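Local coordinates for protein cytochrome P450 (Rhodococcus erythropolis, PDB 3WEC) that is a heme-dependent monooxygenase that N-hydroxylates the quinoline ring of aurachin alkaloids in antibiotic biosynthesis, at residues N180-V185 with I250-Q255; F156-L161 with R174-S179; S330-A335 with V349-Y354. One frame throughout, in Å; residues are numbered along the deposited sequence.

Contact 1 of 3, residues N180-V185 with I250-Q255; sequences NLVAGV and ITVAGQ. With HEM (protoporphyrin IX containing Fe), chain B.
Val252 meets Val182 and Val185 where residues 180-185, on helix 172-182 and running on from it, lie against helix 240-271. From CB, the side chain of Val252 splits into two methyls with separate tasks. CG1 is anti to the backbone N (chi1 174°) and lies 4.3 Å from Ala183 O. CG2 is on the side of the backbone N. It touches two valines, 4.1 Å from Val182 CB and 4.2 Å from Val185 CG1. Val185 and Val252 cross at about a right angle. Next to this, Val182 CG2 touches Thr251 CG2 at 4.0 Å. Thr251 OG1 bonds to Cys247 O of its own helix, while its methyl faces Val182. The side chain of Gln255 packs against Ala183. Polar contact between the segments runs through a water. This water donates to Ala183 O at 2.6 Å and to Val252 O at 2.8 Å. It ties two backbone carbonyls together beside the valine packing. Toward the heme, a second water donates to Ala253 O at 2.9 Å. It is bound to the heme iron, and Cys361 is the other axial ligand. Ala253 CB and Gly254 CA rest against the porphyrin, and Ala253 also touches the bound aurachin intermediate. Ala253 O accepts from Thr257 OG1 as well. An Ala-Gly pair and a threonine three residues after the glycine, next to the sixth-ligand site, mark the long distal helix of the P450 fold. Helix 172-182, its partner here, is the F helix.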
loop_
_atom_site.group_PDB
_atom_site.type_symbol
_atom_site.label_atom_id
_atom_site.label_comp_id
_atom_site.label_asym_id
_atom_site.label_seq_id
_atom_site.Cartn_x
_atom_site.Cartn_y
_atom_site.Cartn_z
ATOM N N ASN A 180 -14.648 -2.779 -0.922
ATOM C CA ASN A 180 -14.812 -1.922 0.198
ATOM C C ASN A 180 -14.599 -2.612 1.578
ATOM O O ASN A 180 -13.896 -2.083 2.433
ATOM C CB ASN A 180 -16.225 -1.369 0.069
ATOM C CG ASN A 180 -16.485 -0.288 1.026
ATOM O OD1 ASN A 180 -16.216 0.893 0.728
ATOM N ND2 ASN A 180 -17.025 -0.647 2.188
ATOM N N LEU A 181 -15.295 -3.730 1.844
ATOM C CA LEU A 181 -15.079 -4.531 3.046
ATOM C C LEU A 181 -13.614 -5.028 3.110
ATOM O O LEU A 181 -12.996 -5.106 4.179
ATOM C CB LEU A 181 -15.972 -5.749 2.979
ATOM C CG LEU A 181 -17.485 -5.601 3.375
ATOM C CD1 LEU A 181 -17.654 -4.463 4.342
ATOM C CD2 LEU A 181 -18.383 -5.505 2.150
ATOM N N VAL A 182 -13.053 -5.429 1.994
ATOM C CA VAL A 182 -11.700 -6.004 2.161
ATOM C C VAL A 182 -10.606 -4.970 2.339
ATOM O O VAL A 182 -9.598 -5.311 2.931
ATOM C CB VAL A 182 -11.287 -7.071 1.124
ATOM C CG1 VAL A 182 -12.151 -8.325 1.255
ATOM C CG2 VAL A 182 -11.309 -6.545 -0.294
ATOM N N ALA A 183 -10.797 -3.726 1.873
ATOM C CA ALA A 183 -9.678 -2.724 1.825
ATOM C C ALA A 183 -8.906 -2.619 3.121
ATOM O O ALA A 183 -7.718 -2.527 3.039
ATOM C CB ALA A 183 -10.114 -1.328 1.383
ATOM N N GLY A 184 -9.560 -2.666 4.299
ATOM C CA GLY A 184 -8.835 -2.474 5.606
ATOM C C GLY A 184 -8.056 -3.709 6.122
ATOM O O GLY A 184 -7.293 -3.665 7.118
ATOM N N VAL A 185 -8.232 -4.813 5.422
ATOM C CA VAL A 185 -7.558 -6.057 5.685
ATOM C C VAL A 185 -6.047 -5.934 5.310
ATOM O O VAL A 185 -5.267 -6.821 5.573
ATOM C CB VAL A 185 -8.368 -7.140 4.909
ATOM C CG1 VAL A 185 -7.539 -8.257 4.266
ATOM C CG2 VAL A 185 -9.566 -7.621 5.752
ATOM N N ILE A 250 -4.332 -8.903 -4.787
ATOM C CA ILE A 250 -4.344 -7.776 -5.676
ATOM C C ILE A 250 -5.479 -6.785 -5.432
ATOM O O ILE A 250 -5.254 -5.583 -5.512
ATOM C CB ILE A 250 -4.243 -8.284 -7.092
ATOM C CG1 ILE A 250 -2.711 -8.630 -7.264
ATOM C CG2 ILE A 250 -4.826 -7.272 -8.062
ATOM C CD1 ILE A 250 -2.212 -8.678 -8.651
ATOM N N THR A 251 -6.660 -7.273 -5.083
ATOM C CA THR A 251 -7.780 -6.390 -4.733
ATOM C C THR A 251 -7.546 -5.616 -3.433
ATOM O O THR A 251 -8.119 -4.509 -3.270
ATOM C CB THR A 251 -9.049 -7.192 -4.576
ATOM O OG1 THR A 251 -9.339 -7.842 -5.817
ATOM C CG2 THR A 251 -10.302 -6.267 -4.153
ATOM N N VAL A 252 -6.775 -6.188 -2.483
ATOM C CA VAL A 252 -6.503 -5.520 -1.220
ATOM C C VAL A 252 -5.228 -4.626 -1.424
ATOM O O VAL A 252 -5.203 -3.407 -1.133
ATOM C CB VAL A 252 -6.208 -6.557 -0.115
ATOM C CG1 VAL A 252 -5.793 -5.815 1.145
ATOM C CG2 VAL A 252 -7.356 -7.545 0.180
ATOM N N ALA A 253 -4.150 -5.259 -1.902
ATOM C CA ALA A 253 -2.914 -4.566 -2.115
ATOM C C ALA A 253 -3.062 -3.212 -2.764
ATOM O O ALA A 253 -2.559 -2.247 -2.229
ATOM C CB ALA A 253 -1.838 -5.477 -2.811
ATOM N N GLY A 254 -3.829 -3.087 -3.828
ATOM C CA GLY A 254 -3.882 -1.810 -4.592
ATOM C C GLY A 254 -4.927 -0.771 -4.216
ATOM O O GLY A 254 -4.993 0.320 -4.818
ATOM N N GLN A 255 -5.754 -1.081 -3.231
ATOM C CA GLN A 255 -6.797 -0.142 -2.838
ATOM C C GLN A 255 -6.325 0.981 -1.889
ATOM O O GLN A 255 -6.298 2.123 -2.268
ATOM C CB GLN A 255 -7.943 -0.893 -2.164
ATOM C CG GLN A 255 -8.946 -1.561 -3.073
ATOM C CD GLN A 255 -10.175 -2.075 -2.270
ATOM O OE1 GLN A 255 -10.213 -3.243 -1.740
ATOM N NE2 GLN A 255 -11.140 -1.210 -2.142
HETATM C CHA HEM B . 4.056 -5.176 -1.921
HETATM C CHB HEM B . 3.733 -0.246 -1.381
HETATM C CHC HEM B . 0.383 -0.067 -4.965
HETATM C CHD HEM B . 0.590 -5.097 -5.350
HETATM C C1A HEM B . 4.166 -3.802 -1.486
HETATM C C2A HEM B . 4.981 -3.440 -0.281
HETATM C C3A HEM B . 4.873 -2.005 -0.156
HETATM C C4A HEM B . 3.987 -1.639 -1.259
HETATM C CMA HEM B . 5.525 -1.099 0.913
HETATM C CAA HEM B . 5.840 -4.268 0.683
HETATM C CBA HEM B . 7.212 -4.316 -0.016
HETATM C CGA HEM B . 8.305 -4.889 0.906
HETATM O O1A HEM B . 8.022 -5.666 1.866
HETATM O O2A HEM B . 9.508 -4.602 0.645
HETATM C C1B HEM B . 2.739 0.214 -2.348
HETATM C C2B HEM B . 2.557 1.654 -2.509
HETATM C C3B HEM B . 1.552 1.663 -3.537
HETATM C C4B HEM B . 1.281 0.267 -3.859
HETATM C CMB HEM B . 3.154 2.834 -1.793
HETATM C CAB HEM B . 0.975 2.917 -4.086
HETATM C CBB HEM B . -0.320 3.003 -4.263
HETATM C C1C HEM B . 0.175 -1.425 -5.418
HETATM C C2C HEM B . -0.871 -1.782 -6.378
HETATM C C3C HEM B . -0.788 -3.256 -6.459
HETATM C C4C HEM B . 0.256 -3.697 -5.556
HETATM C CMC HEM B . -1.781 -0.807 -7.071
HETATM C CAC HEM B . -1.626 -4.211 -7.257
HETATM C CBC HEM B . -2.426 -3.813 -8.221
HETATM C C1D HEM B . 1.552 -5.593 -4.358
HETATM C C2D HEM B . 1.916 -7.007 -4.332
HETATM C C3D HEM B . 2.959 -7.064 -3.290
HETATM C C4D HEM B . 3.104 -5.649 -2.909
HETATM C CMD HEM B . 1.288 -8.130 -5.125
HETATM C CAD HEM B . 3.688 -8.268 -2.767
HETATM C CBD HEM B . 5.040 -8.316 -3.519
HETATM C CGD HEM B . 5.887 -9.480 -3.127
HETATM O O1D HEM B . 6.588 -10.004 -4.039
HETATM O O2D HEM B . 5.861 -9.891 -1.920
HETATM N NA HEM B . 3.605 -2.670 -2.215
HETATM N NB HEM B . 2.047 -0.623 -3.178
HETATM N NC HEM B . 0.905 -2.560 -4.956
HETATM N ND HEM B . 2.293 -4.776 -3.553
HETATM FE FE HEM B . 2.022 -2.700 -3.398
HETATM O O HOH W 1 -6.663 -1.916 0.762
HETATM O O HOH W 2 0.308 -2.492 -1.621
#

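Contact 2 of 3, residues F156-L161 with R174-S179; sequences FPVEVL and RFSEWS
Val158 and Ser176 are the closest CA pair, 6.4 Å apart, where helices 155-165 and 172-182 cross. The axes of the two segments approach to 10.3 Å. Their N-to-C directions differ by 131°, closer to antiparallel than to parallel. Val158 points at the other helix and divides its methyls. CG1 lies 4.0 Å from Ser176 CB. CG2 lies 3.9 Å from Ser179 CB, one turn further on. Phe175 reaches back across the gap. With CG anti to the backbone N (chi1 176°), the side chain extends toward helix 155-165. The ring meets Val158 O at its edge, near the ring plane, with CE2 3.7 Å from that oxygen. Phe175 CZ lies 4.3 Å from Leu161 CB. Ser179 OG bonds to Phe175 O at 2.6 Å, from 38° above the carbonyl plane. Ser179 N reaches the same oxygen from the opposite face, so two donors of one residue grip it. The hydroxyl is thus turned back to its own helix, and it also lies above one face of the Phe175 ring, offset toward the rim. Only carbon of Ser179 meets Val158. In P450 terms these are the E and F helices. Helix 240-271 borders the crossing: Gln255 packs on Val158, and Thr251 on Phe175 and Ser179. Leu161 extends to the heme. Phe211 of helix 194-216 touches Phe175, while Val160 faces helices 128-141 and 364-381.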
loop_
_atom_site.group_PDB
_atom_site.type_symbol
_atom_site.label_atom_id
_atom_site.label_comp_id
_atom_site.label_asym_id
_atom_site.label_seq_id
_atom_site.Cartn_x
_atom_site.Cartn_y
_atom_site.Cartn_z
ATOM N N PHE A 156 -11.434 5.346 -7.439
ATOM C CA PHE A 156 -10.519 5.361 -8.573
ATOM C C PHE A 156 -9.761 3.992 -8.706
ATOM O O PHE A 156 -9.918 3.282 -9.708
ATOM C CB PHE A 156 -9.668 6.673 -8.546
ATOM C CG PHE A 156 -8.523 6.695 -9.509
ATOM C CD1 PHE A 156 -8.665 6.247 -10.817
ATOM C CD2 PHE A 156 -7.265 7.146 -9.084
ATOM C CE1 PHE A 156 -7.593 6.258 -11.700
ATOM C CE2 PHE A 156 -6.200 7.165 -9.944
ATOM C CZ PHE A 156 -6.357 6.715 -11.262
ATOM N N PRO A 157 -8.995 3.562 -7.679
ATOM C CA PRO A 157 -8.425 2.212 -7.804
ATOM C C PRO A 157 -9.435 1.054 -7.931
ATOM O O PRO A 157 -9.122 0.034 -8.577
ATOM C CB PRO A 157 -7.613 2.061 -6.491
ATOM C CG PRO A 157 -8.281 3.031 -5.567
ATOM C CD PRO A 157 -8.509 4.215 -6.461
ATOM N N VAL A 158 -10.618 1.176 -7.315
ATOM C CA VAL A 158 -11.660 0.142 -7.480
ATOM C C VAL A 158 -12.080 0.037 -8.954
ATOM O O VAL A 158 -12.305 -1.054 -9.460
ATOM C CB VAL A 158 -12.944 0.383 -6.607
ATOM C CG1 VAL A 158 -14.106 -0.476 -7.141
ATOM C CG2 VAL A 158 -12.687 0.069 -5.127
ATOM N N GLU A 159 -12.196 1.163 -9.645
ATOM C CA GLU A 159 -12.603 1.114 -11.018
ATOM C C GLU A 159 -11.475 0.497 -11.827
ATOM O O GLU A 159 -11.720 -0.390 -12.655
ATOM C CB GLU A 159 -13.004 2.499 -11.524
ATOM C CG GLU A 159 -13.853 2.518 -12.793
ATOM C CD GLU A 159 -15.012 1.506 -12.802
ATOM O OE1 GLU A 159 -15.119 0.658 -11.872
ATOM O OE2 GLU A 159 -15.830 1.550 -13.757
ATOM N N VAL A 160 -10.236 0.896 -11.536
ATOM C CA VAL A 160 -9.092 0.418 -12.332
ATOM C C VAL A 160 -8.848 -1.095 -12.202
ATOM O O VAL A 160 -8.618 -1.809 -13.213
ATOM C CB VAL A 160 -7.784 1.177 -11.998
ATOM C CG1 VAL A 160 -6.613 0.569 -12.752
ATOM C CG2 VAL A 160 -7.883 2.669 -12.359
ATOM N N LEU A 161 -8.890 -1.573 -10.963
ATOM C CA LEU A 161 -8.664 -2.957 -10.669
ATOM C C LEU A 161 -9.765 -3.854 -11.217
ATOM O O LEU A 161 -9.482 -4.939 -11.757
ATOM C CB LEU A 161 -8.467 -3.150 -9.163
ATOM C CG LEU A 161 -7.175 -2.496 -8.639
ATOM C CD1 LEU A 161 -7.129 -2.441 -7.124
ATOM C CD2 LEU A 161 -5.978 -3.278 -9.167
ATOM N N ARG A 174 -20.896 -6.061 -7.228
ATOM C CA ARG A 174 -20.460 -7.053 -6.222
ATOM C C ARG A 174 -18.971 -6.858 -5.872
ATOM O O ARG A 174 -18.575 -6.858 -4.705
ATOM C CB ARG A 174 -20.776 -8.506 -6.674
ATOM C CG ARG A 174 -22.123 -9.068 -6.180
ATOM C CD ARG A 174 -22.754 -10.166 -7.050
ATOM N NE ARG A 174 -22.370 -11.525 -6.644
ATOM C CZ ARG A 174 -21.897 -12.482 -7.462
ATOM N NH1 ARG A 174 -21.755 -12.282 -8.775
ATOM N NH2 ARG A 174 -21.549 -13.657 -6.957
ATOM N N PHE A 175 -18.149 -6.698 -6.900
ATOM C CA PHE A 175 -16.749 -6.430 -6.718
ATOM C C PHE A 175 -16.452 -5.151 -5.920
ATOM O O PHE A 175 -15.561 -5.139 -5.053
ATOM C CB PHE A 175 -16.056 -6.369 -8.073
ATOM C CG PHE A 175 -14.635 -6.009 -7.981
ATOM C CD1 PHE A 175 -13.671 -6.995 -7.736
ATOM C CD2 PHE A 175 -14.233 -4.667 -8.066
ATOM C CE1 PHE A 175 -12.322 -6.650 -7.613
ATOM C CE2 PHE A 175 -12.891 -4.333 -7.943
ATOM C CZ PHE A 175 -11.944 -5.317 -7.702
ATOM N N SER A 176 -17.161 -4.078 -6.235
ATOM C CA SER A 176 -16.975 -2.818 -5.555
ATOM C C SER A 176 -17.404 -2.933 -4.087
ATOM O O SER A 176 -16.776 -2.357 -3.213
ATOM C CB SER A 176 -17.765 -1.722 -6.277
ATOM O OG SER A 176 -17.793 -0.560 -5.497
ATOM N N GLU A 177 -18.461 -3.681 -3.798
ATOM C CA GLU A 177 -18.816 -3.925 -2.386
ATOM C C GLU A 177 -17.767 -4.756 -1.625
ATOM O O GLU A 177 -17.226 -4.321 -0.588
ATOM C CB GLU A 177 -20.177 -4.586 -2.265
ATOM C CG GLU A 177 -21.329 -3.579 -2.143
ATOM C CD GLU A 177 -22.656 -4.290 -2.063
ATOM O OE1 GLU A 177 -22.687 -5.524 -2.367
ATOM O OE2 GLU A 177 -23.670 -3.626 -1.708
ATOM N N TRP A 178 -17.447 -5.937 -2.149
ATOM C CA TRP A 178 -16.293 -6.691 -1.624
ATOM C C TRP A 178 -15.084 -5.789 -1.417
ATOM O O TRP A 178 -14.364 -5.865 -0.395
ATOM C CB TRP A 178 -15.956 -7.902 -2.516
ATOM C CG TRP A 178 -17.004 -8.993 -2.531
ATOM C CD1 TRP A 178 -17.811 -9.415 -1.473
ATOM C CD2 TRP A 178 -17.393 -9.862 -3.660
ATOM N NE1 TRP A 178 -18.650 -10.414 -1.863
ATOM C CE2 TRP A 178 -18.444 -10.742 -3.153
ATOM C CE3 TRP A 178 -16.973 -10.002 -4.982
ATOM C CZ2 TRP A 178 -19.059 -11.703 -3.955
ATOM C CZ3 TRP A 178 -17.599 -10.964 -5.782
ATOM C CH2 TRP A 178 -18.612 -11.807 -5.276
ATOM N N SER A 179 -14.834 -4.919 -2.378
ATOM C CA SER A 179 -13.500 -4.236 -2.400
ATOM C C SER A 179 -13.472 -3.249 -1.253
ATOM O O SER A 179 -12.460 -3.005 -0.625
ATOM C CB SER A 179 -13.266 -3.525 -3.728
ATOM O OG SER A 179 -13.078 -4.507 -4.723
#

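Contact 3 of 3, residues S330-A335 with V349-Y354; sequences SGNREA and VSSLSY. With HEM (protoporphyrin IX containing Fe), chain B.
Asn332 holds the loop 349-354 through its carboxamide. Its OD1 accepts from Leu352 N at 2.6 Å. The N-H points almost straight at the oxygen, 167° at the hydrogen. The C=O...N angle is 136°, and the donor is tilted modestly from the carbonyl plane. The other end of the amide, ND2, gives a weak bond of 2.8 Å to Ser353 OG, bent to 126°. One flat group therefore meets two successive residues of the loop. Ser353 OG has a stronger partner in Leu294 O of helix 286-296. The loop also braces itself: Ser351 OG accepts from Ser353 N at 3.0 Å, an ST turn. The backbone O of Asn332 also takes a bond from Arg295 NH1. Packing lies outside these bonds. Leu352 CB sits 3.3 Å from Asn332 OD1, and the two side chains cross obliquely. Leu352 CD1 reaches Gly331 CA at 4.0 Å. Further out, Ala335 points at the loop and its CB lies 3.4 Å from Ser350 O. Tyr52 touches both Ala335 and Ser350, and also Leu352. At the far end the loop reaches the porphyrin. Ser353 O lies 3.3 Å from the heme methyl CMB, and Tyr354 CE1 3.5 Å from heme C3B. Tyr354 OH bonds to Asn368 OD1, and the Tyr354 backbone bonds to that of Cys361. Tyr354 stands seven residues before the axial cysteine, the first position of the P450 heme-binding signature, where phenylalanine is usual. The arrangement is the lead-in to the proximal cysteine-ligand loop, held to the short helix 328-333, whose Asn332 is bonded to Arg295, the arginine of the K-helix ExxR motif.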
loop_
_atom_site.group_PDB
_atom_site.type_symbol
_atom_site.label_atom_id
_atom_site.label_comp_id
_atom_site.label_asym_id
_atom_site.label_seq_id
_atom_site.Cartn_x
_atom_site.Cartn_y
_atom_site.Cartn_z
ATOM N N SER A 330 10.211 7.254 7.635
ATOM C CA SER A 330 11.410 7.827 8.246
ATOM C C SER A 330 12.634 7.849 7.301
ATOM O O SER A 330 13.176 8.913 7.020
ATOM C CB SER A 330 11.739 7.072 9.530
ATOM O OG SER A 330 12.713 7.747 10.251
ATOM N N GLY A 331 13.037 6.685 6.802
ATOM C CA GLY A 331 14.138 6.594 5.864
ATOM C C GLY A 331 14.004 7.600 4.745
ATOM O O GLY A 331 14.927 8.323 4.470
ATOM N N ASN A 332 12.834 7.667 4.121
ATOM C CA ASN A 332 12.583 8.601 3.024
ATOM C C ASN A 332 12.995 10.055 3.294
ATOM O O ASN A 332 13.475 10.748 2.371
ATOM C CB ASN A 332 11.120 8.538 2.615
ATOM C CG ASN A 332 10.785 7.265 1.831
ATOM O OD1 ASN A 332 11.676 6.505 1.439
ATOM N ND2 ASN A 332 9.494 7.010 1.638
ATOM N N ARG A 333 12.787 10.515 4.540
ATOM C CA ARG A 333 13.042 11.900 4.905
ATOM C C ARG A 333 14.546 12.219 4.836
ATOM O O ARG A 333 14.944 13.380 4.742
ATOM C CB ARG A 333 12.409 12.279 6.266
ATOM C CG ARG A 333 10.879 12.339 6.274
ATOM C CD ARG A 333 10.343 13.146 5.094
ATOM N NE ARG A 333 8.879 13.300 5.092
ATOM C CZ ARG A 333 8.254 14.286 5.737
ATOM N NH1 ARG A 333 8.960 15.184 6.436
ATOM N NH2 ARG A 333 6.939 14.382 5.692
ATOM N N GLU A 334 15.368 11.171 4.810
ATOM C CA GLU A 334 16.813 11.334 4.562
ATOM C C GLU A 334 17.304 10.639 3.263
ATOM O O GLU A 334 18.503 10.513 3.051
ATOM C CB GLU A 334 17.656 10.925 5.800
ATOM C CG GLU A 334 17.596 9.443 6.178
ATOM C CD GLU A 334 18.535 9.062 7.312
ATOM O OE1 GLU A 334 18.900 9.944 8.106
ATOM O OE2 GLU A 334 18.923 7.874 7.412
ATOM N N ALA A 335 16.389 10.213 2.395
ATOM C CA ALA A 335 16.777 9.541 1.132
ATOM C C ALA A 335 17.366 10.509 0.085
ATOM O O ALA A 335 18.128 10.097 -0.795
ATOM C CB ALA A 335 15.615 8.746 0.552
ATOM N N VAL A 349 14.843 11.761 -6.625
ATOM C CA VAL A 349 13.726 10.921 -6.090
ATOM C C VAL A 349 14.056 9.431 -5.823
ATOM O O VAL A 349 13.587 8.520 -6.523
ATOM C CB VAL A 349 12.400 11.062 -6.886
ATOM C CG1 VAL A 349 11.262 10.495 -6.048
ATOM C CG2 VAL A 349 12.099 12.520 -7.237
ATOM N N SER A 350 14.878 9.224 -4.796
ATOM C CA SER A 350 15.203 7.922 -4.224
ATOM C C SER A 350 14.169 7.785 -3.130
ATOM O O SER A 350 13.914 8.772 -2.395
ATOM C CB SER A 350 16.629 7.983 -3.634
ATOM O OG SER A 350 16.974 6.834 -2.875
ATOM N N SER A 351 13.543 6.605 -3.028
ATOM C CA SER A 351 12.418 6.408 -2.104
ATOM C C SER A 351 12.313 4.943 -1.664
ATOM O O SER A 351 12.632 4.032 -2.447
ATOM C CB SER A 351 11.094 6.885 -2.755
ATOM O OG SER A 351 9.935 6.370 -2.111
ATOM N N LEU A 352 11.907 4.731 -0.407
ATOM C CA LEU A 352 11.598 3.387 0.095
ATOM C C LEU A 352 10.099 3.017 0.038
ATOM O O LEU A 352 9.722 1.954 0.502
ATOM C CB LEU A 352 12.127 3.204 1.515
ATOM C CG LEU A 352 13.634 3.381 1.700
ATOM C CD1 LEU A 352 13.884 3.602 3.180
ATOM C CD2 LEU A 352 14.403 2.181 1.174
ATOM N N SER A 353 9.261 3.851 -0.574
ATOM C CA SER A 353 7.811 3.647 -0.451
ATOM C C SER A 353 7.225 2.344 -1.061
ATOM O O SER A 353 6.136 1.933 -0.693
ATOM C CB SER A 353 7.040 4.899 -0.881
ATOM O OG SER A 353 7.512 5.971 -0.094
ATOM N N TYR A 354 7.993 1.726 -1.970
ATOM C CA TYR A 354 7.595 0.483 -2.602
ATOM C C TYR A 354 8.379 -0.748 -2.098
ATOM O O TYR A 354 8.188 -1.855 -2.609
ATOM C CB TYR A 354 7.745 0.621 -4.102
ATOM C CG TYR A 354 6.731 1.485 -4.847
ATOM C CD1 TYR A 354 5.334 1.220 -4.758
ATOM C CD2 TYR A 354 7.156 2.546 -5.705
ATOM C CE1 TYR A 354 4.400 1.964 -5.476
ATOM C CE2 TYR A 354 6.214 3.294 -6.444
ATOM C CZ TYR A 354 4.828 2.997 -6.286
ATOM O OH TYR A 354 3.879 3.679 -6.987
HETATM C CHA HEM B . 4.056 -5.176 -1.921
HETATM C CHB HEM B . 3.733 -0.246 -1.381
HETATM C CHC HEM B . 0.383 -0.067 -4.965
HETATM C CHD HEM B . 0.590 -5.097 -5.350
HETATM C C1A HEM B . 4.166 -3.802 -1.486
HETATM C C2A HEM B . 4.981 -3.440 -0.281
HETATM C C3A HEM B . 4.873 -2.005 -0.156
HETATM C C4A HEM B . 3.987 -1.639 -1.259
HETATM C CMA HEM B . 5.525 -1.099 0.913
HETATM C CAA HEM B . 5.840 -4.268 0.683
HETATM C CBA HEM B . 7.212 -4.316 -0.016
HETATM C CGA HEM B . 8.305 -4.889 0.906
HETATM O O1A HEM B . 8.022 -5.666 1.866
HETATM O O2A HEM B . 9.508 -4.602 0.645
HETATM C C1B HEM B . 2.739 0.214 -2.348
HETATM C C2B HEM B . 2.557 1.654 -2.509
HETATM C C3B HEM B . 1.552 1.663 -3.537
HETATM C C4B HEM B . 1.281 0.267 -3.859
HETATM C CMB HEM B . 3.154 2.834 -1.793
HETATM C CAB HEM B . 0.975 2.917 -4.086
HETATM C CBB HEM B . -0.320 3.003 -4.263
HETATM C C1C HEM B . 0.175 -1.425 -5.418
HETATM C C2C HEM B . -0.871 -1.782 -6.378
HETATM C C3C HEM B . -0.788 -3.256 -6.459
HETATM C C4C HEM B . 0.256 -3.697 -5.556
HETATM C CMC HEM B . -1.781 -0.807 -7.071
HETATM C CAC HEM B . -1.626 -4.211 -7.257
HETATM C CBC HEM B . -2.426 -3.813 -8.221
HETATM C C1D HEM B . 1.552 -5.593 -4.358
HETATM C C2D HEM B . 1.916 -7.007 -4.332
HETATM C C3D HEM B . 2.959 -7.064 -3.290
HETATM C C4D HEM B . 3.104 -5.649 -2.909
HETATM C CMD HEM B . 1.288 -8.130 -5.125
HETATM C CAD HEM B . 3.688 -8.268 -2.767
HETATM C CBD HEM B . 5.040 -8.316 -3.519
HETATM C CGD HEM B . 5.887 -9.480 -3.127
HETATM O O1D HEM B . 6.588 -10.004 -4.039
HETATM O O2D HEM B . 5.861 -9.891 -1.920
HETATM N NA HEM B . 3.605 -2.670 -2.215
HETATM N NB HEM B . 2.047 -0.623 -3.178
HETATM N NC HEM B . 0.905 -2.560 -4.956
HETATM N ND HEM B . 2.293 -4.776 -3.553
HETATM FE FE HEM B . 2.022 -2.700 -3.398
HETATM O O HOH W 2 0.308 -2.492 -1.621
#

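How the contacts relate
Contacts 1 and 2 are neighbours and share helix 172-182. Their centres are 9 Å apart, and they touch through Thr251 and Gln255 of helix 240-271. Both are buried. Contact 1 packs valines, Ala183 and a glutamine chain, adds a bridging water and lies nearer the chain's centre. Contact 2 sets a valine and a leucine against a phenylalanine ring and two serines. Contact 3 is partly buried, across that centre from contact 2. It rests on a carboxamide that bonds to a backbone N and, weakly, to a serine hydroxyl. Segment 349-354 has no regular helix or strand. The heme joins contacts 1 and 3: 250-255 lines its distal side, while 349-354 leads into the cysteine loop.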